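Local coordinates for tail component (Lactobacillus phage J-1, PDB 5LY8), which probably binds cell-wall saccharides of its Lactobacillus casei host through carbohydrate-binding modules in the evolved distal tail protein, this chain being the second such module, at residues Gly44-Tyr56 / Ala69-Thr81. Numbering follows the deposited sequence.
Sequences GNDANVQSGPFGY and ASNYWNGPSMSGT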
loop_
_atom_site.group_PDB
_atom_site.type_symbol
_atom_site.label_atom_id
_atom_site.label_comp_id
_atom_site.label_asym_id
_atom_site.label_seq_id
_atom_site.Cartn_x
_atom_site.Cartn_y
_atom_site.Cartn_z
ATOM N N GLY A 44 16.425 13.268 -5.216
ATOM C CA GLY A 44 17.752 13.491 -4.659
ATOM C C GLY A 44 18.124 12.536 -3.543
ATOM O O GLY A 44 19.060 12.795 -2.782
ATOM N N ASN A 45 17.403 11.417 -3.436
ATOM C CA ASN A 45 17.650 10.435 -2.387
ATOM C C ASN A 45 18.390 9.228 -2.929
ATOM O O ASN A 45 18.377 8.942 -4.131
ATOM C CB ASN A 45 16.318 9.980 -1.767
ATOM C CG ASN A 45 15.584 11.107 -1.061
ATOM O OD1 ASN A 45 16.160 11.925 -0.291
ATOM N ND2 ASN A 45 14.312 11.188 -1.276
ATOM N N ASP A 46 18.972 8.460 -2.001
ATOM C CA ASP A 46 19.580 7.188 -2.356
ATOM C C ASP A 46 18.491 6.107 -2.337
ATOM O O ASP A 46 17.335 6.356 -1.934
ATOM C CB ASP A 46 20.755 6.886 -1.426
ATOM C CG ASP A 46 21.878 7.896 -1.628
ATOM O OD1 ASP A 46 22.120 8.291 -2.796
ATOM O OD2 ASP A 46 22.423 8.373 -0.621
ATOM N N ALA A 47 18.840 4.902 -2.805
ATOM C CA ALA A 47 17.876 3.838 -2.975
ATOM C C ALA A 47 17.078 3.504 -1.737
ATOM O O ALA A 47 17.617 3.409 -0.647
ATOM C CB ALA A 47 18.558 2.576 -3.517
ATOM N N ASN A 48 15.785 3.223 -1.953
ATOM C CA ASN A 48 14.895 2.767 -0.883
ATOM C C ASN A 48 15.441 1.489 -0.243
ATOM O O ASN A 48 15.926 0.604 -0.961
ATOM C CB ASN A 48 13.525 2.443 -1.474
ATOM C CG ASN A 48 12.855 3.612 -2.153
ATOM O OD1 ASN A 48 13.090 4.773 -1.788
ATOM N ND2 ASN A 48 12.005 3.319 -3.140
ATOM N N VAL A 49 15.288 1.354 1.069
ATOM C CA VAL A 49 15.724 0.151 1.784
ATOM C C VAL A 49 14.544 -0.495 2.481
ATOM O O VAL A 49 13.708 0.188 3.092
ATOM C CB VAL A 49 16.891 0.457 2.754
ATOM C CG1 VAL A 49 17.271 -0.793 3.567
ATOM C CG2 VAL A 49 18.116 0.942 1.971
ATOM N N GLN A 50 14.493 -1.824 2.397
ATOM C CA GLN A 50 13.507 -2.642 3.088
ATOM C C GLN A 50 14.281 -3.425 4.139
ATOM O O GLN A 50 15.091 -4.282 3.787
ATOM C CB GLN A 50 12.836 -3.621 2.110
ATOM C CG GLN A 50 12.150 -2.931 0.936
ATOM C CD GLN A 50 11.716 -3.894 -0.130
ATOM O OE1 GLN A 50 10.889 -4.777 0.095
ATOM N NE2 GLN A 50 12.269 -3.740 -1.328
ATOM N N SER A 51 14.127 -3.049 5.413
ATOM C CA SER A 51 14.850 -3.723 6.495
ATOM C C SER A 51 14.096 -3.586 7.784
ATOM O O SER A 51 13.289 -2.680 7.955
ATOM C CB SER A 51 16.251 -3.144 6.637
ATOM O OG SER A 51 16.224 -1.907 7.320
ATOM N N GLY A 52 14.440 -4.445 8.717
ATOM C CA GLY A 52 13.867 -4.409 10.045
ATOM C C GLY A 52 12.639 -5.279 10.211
ATOM O O GLY A 52 12.092 -5.815 9.253
ATOM N N PRO A 53 12.190 -5.422 11.461
ATOM C CA PRO A 53 11.084 -6.331 11.760
ATOM C C PRO A 53 9.727 -5.646 11.897
ATOM O O PRO A 53 9.617 -4.425 12.000
ATOM C CB PRO A 53 11.503 -6.888 13.132
ATOM C CG PRO A 53 12.123 -5.727 13.788
ATOM C CD PRO A 53 12.824 -4.921 12.700
ATOM N N PHE A 54 8.697 -6.478 11.993
ATOM C CA PHE A 54 7.379 -6.103 12.468
ATOM C C PHE A 54 7.220 -6.773 13.815
ATOM O O PHE A 54 7.550 -7.959 13.937
ATOM C CB PHE A 54 6.268 -6.665 11.582
ATOM C CG PHE A 54 6.196 -6.067 10.203
ATOM C CD1 PHE A 54 5.396 -4.957 9.953
ATOM C CD2 PHE A 54 6.895 -6.637 9.145
ATOM C CE1 PHE A 54 5.339 -4.399 8.670
ATOM C CE2 PHE A 54 6.835 -6.092 7.869
ATOM C CZ PHE A 54 6.046 -4.985 7.633
ATOM N N GLY A 55 6.669 -6.057 14.776
ATOM C CA GLY A 55 6.280 -6.683 16.037
ATOM C C GLY A 55 4.782 -6.947 16.007
ATOM O O GLY A 55 4.036 -6.131 15.460
ATOM N N TYR A 56 4.307 -8.089 16.538
ATOM C CA TYR A 56 2.878 -8.387 16.517
ATOM C C TYR A 56 2.289 -8.368 17.910
ATOM O O TYR A 56 2.822 -9.028 18.802
ATOM C CB TYR A 56 2.594 -9.725 15.837
ATOM C CG TYR A 56 3.241 -9.828 14.485
ATOM C CD1 TYR A 56 2.724 -9.145 13.393
ATOM C CD2 TYR A 56 4.406 -10.572 14.301
ATOM C CE1 TYR A 56 3.365 -9.169 12.163
ATOM C CE2 TYR A 56 5.072 -10.580 13.083
ATOM C CZ TYR A 56 4.543 -9.882 12.012
ATOM O OH TYR A 56 5.156 -9.922 10.785
ATOM N N ALA A 69 20.922 8.332 10.542
ATOM C CA ALA A 69 20.988 9.537 9.731
ATOM C C ALA A 69 21.352 8.965 8.363
ATOM O O ALA A 69 22.198 8.065 8.272
ATOM C CB ALA A 69 22.065 10.486 10.237
ATOM N N SER A 70 20.610 9.357 7.312
ATOM C CA SER A 70 20.837 8.804 5.985
ATOM C C SER A 70 20.209 9.717 4.954
ATOM O O SER A 70 19.611 10.746 5.305
ATOM C CB SER A 70 20.186 7.425 5.864
ATOM O OG SER A 70 18.788 7.556 5.648
ATOM N N ASN A 71 20.329 9.322 3.686
ATOM C CA ASN A 71 19.674 10.038 2.599
ATOM C C ASN A 71 18.681 9.086 1.915
ATOM O O ASN A 71 18.520 9.142 0.695
ATOM C CB ASN A 71 20.694 10.615 1.601
ATOM C CG ASN A 71 20.039 11.492 0.552
ATOM O OD1 ASN A 71 19.018 12.148 0.804
ATOM N ND2 ASN A 71 20.621 11.512 -0.635
ATOM N N TYR A 72 17.992 8.228 2.690
ATOM C CA TYR A 72 17.033 7.309 2.077
ATOM C C TYR A 72 15.933 6.920 3.025
ATOM O O TYR A 72 16.084 7.020 4.241
ATOM C CB TYR A 72 17.720 6.051 1.492
ATOM C CG TYR A 72 18.608 5.292 2.458
ATOM C CD1 TYR A 72 18.071 4.364 3.346
ATOM C CD2 TYR A 72 19.988 5.467 2.453
ATOM C CE1 TYR A 72 18.883 3.646 4.222
ATOM C CE2 TYR A 72 20.813 4.738 3.313
ATOM C CZ TYR A 72 20.253 3.840 4.205
ATOM O OH TYR A 72 21.046 3.093 5.052
ATOM N N TRP A 73 14.843 6.435 2.440
ATOM C CA TRP A 73 13.713 5.872 3.171
ATOM C C TRP A 73 14.044 4.416 3.512
ATOM O O TRP A 73 14.517 3.663 2.643
ATOM C CB TRP A 73 12.449 5.933 2.301
ATOM C CG TRP A 73 11.929 7.317 2.082
ATOM C CD1 TRP A 73 12.333 8.208 1.126
ATOM C CD2 TRP A 73 11.002 8.021 2.931
ATOM N NE1 TRP A 73 11.697 9.428 1.311
ATOM C CE2 TRP A 73 10.851 9.319 2.399
ATOM C CE3 TRP A 73 10.246 7.653 4.067
ATOM C CZ2 TRP A 73 9.998 10.269 2.988
ATOM C CZ3 TRP A 73 9.386 8.587 4.632
ATOM C CH2 TRP A 73 9.261 9.874 4.086
ATOM N N ASN A 74 13.814 4.043 4.768
ATOM C CA ASN A 74 14.117 2.688 5.231
ATOM C C ASN A 74 13.060 2.206 6.217
ATOM O O ASN A 74 12.721 2.926 7.161
ATOM C CB ASN A 74 15.503 2.667 5.902
ATOM C CG ASN A 74 15.982 1.299 6.316
ATOM O OD1 ASN A 74 15.341 0.273 6.057
ATOM N ND2 ASN A 74 17.191 1.265 6.884
ATOM N N GLY A 75 12.495 1.027 5.976
ATOM C CA GLY A 75 11.597 0.408 6.938
ATOM C C GLY A 75 11.253 -0.980 6.465
ATOM O O GLY A 75 11.667 -1.389 5.374
ATOM N N PRO A 76 10.488 -1.702 7.272
ATOM C CA PRO A 76 10.172 -3.094 6.939
ATOM C C PRO A 76 9.161 -3.255 5.829
ATOM O O PRO A 76 8.294 -2.398 5.649
ATOM C CB PRO A 76 9.619 -3.656 8.256
ATOM C CG PRO A 76 9.050 -2.483 8.934
ATOM C CD PRO A 76 9.962 -1.321 8.597
ATOM N N SER A 77 9.279 -4.357 5.100
ATOM C CA SER A 77 8.297 -4.730 4.107
ATOM C C SER A 77 7.900 -6.172 4.249
ATOM O O SER A 77 8.665 -7.009 4.784
ATOM C CB SER A 77 8.782 -4.458 2.690
ATOM O OG SER A 77 9.655 -5.497 2.277
ATOM N N MET A 78 6.720 -6.478 3.719
ATOM C CA MET A 78 6.170 -7.824 3.676
ATOM C C MET A 78 5.579 -8.005 2.292
ATOM O O MET A 78 4.942 -7.081 1.765
ATOM C CB MET A 78 5.118 -7.995 4.764
ATOM C CG MET A 78 4.623 -9.426 4.901
ATOM S SD MET A 78 3.515 -9.656 6.298
ATOM C CE MET A 78 4.672 -9.437 7.647
ATOM N N SER A 79 5.798 -9.190 1.695
ATOM C CA SER A 79 5.338 -9.466 0.338
ATOM C C SER A 79 4.774 -10.854 0.233
ATOM O O SER A 79 5.164 -11.738 0.984
ATOM C CB SER A 79 6.509 -9.368 -0.644
ATOM O OG SER A 79 7.046 -8.058 -0.659
ATOM N N GLY A 80 3.961 -11.057 -0.791
ATOM C CA GLY A 80 3.424 -12.383 -1.084
ATOM C C GLY A 80 3.142 -12.521 -2.561
ATOM O O GLY A 80 3.144 -11.537 -3.315
ATOM N N THR A 81 2.876 -13.750 -2.971
ATOM C CA THR A 81 2.563 -14.077 -4.360
ATOM C C THR A 81 1.072 -14.212 -4.576
ATOM O O THR A 81 0.330 -14.601 -3.661
ATOM C CB THR A 81 3.327 -15.305 -4.834
ATOM O OG1 THR A 81 2.863 -16.426 -4.101
ATOM C CG2 THR A 81 4.816 -15.133 -4.704
HETATM O O HOH W 1 14.904 6.450 -0.443
HETATM O O HOH W 2 23.600 10.753 -0.448
#
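V49 and Q50 pair in parallel with N74 and G75, and the backbone bonds establish the register. V49 N donates to W73 O at 2.9 Å; V49 O accepts from G75 N, a longer bond of 3.2 Å, and also from W212 NE1, so this carbonyl carries two donors. S51 N closes the ladder on G75 O, coming from above the carbonyl plane, 62° out of it, and therefore not on a lone pair. Before the strands, D46 N donates to N71 O at 2.8 Å. Water 1 bridges the interval that follows: it accepts from W73 N and donates to D46 O and N48 OD1, while N48 ND2 is taken by T36 and F38. The N71 side chain, its CG anti to the backbone N (chi1 -174°), reaches the other segment, where ND2 meets a lone pair of G44 O at 2.9 Å, close to its own amide plane; water 2 links the same nitrogen to D46 OD2. This short parallel pairing lies at the edge of one sheet of the beta-rich module, whose family belongs to the concanavalin-like clan; 73-81 is also paired antiparallel with 208-216 and with 30-31. Q50 OE1 receives S77 OG at 2.6 Å in the carbonyl plane, on a lone pair, and G34 N supplies its second donor. From P76 onward the segments diverge, strands 54-56 and 77-81 running at 82°. Contact there is mostly apolar: P76 CB lies over one face of the F54 ring, 4.0 Å from its centroid, a CH-pi contact offset toward the rim. M78, bent at its last torsion, carries CE to 3.9 Å from F54 CD2 and, near the plane of the Y56 ring at its edge, to 3.2 Å from Y56 OH.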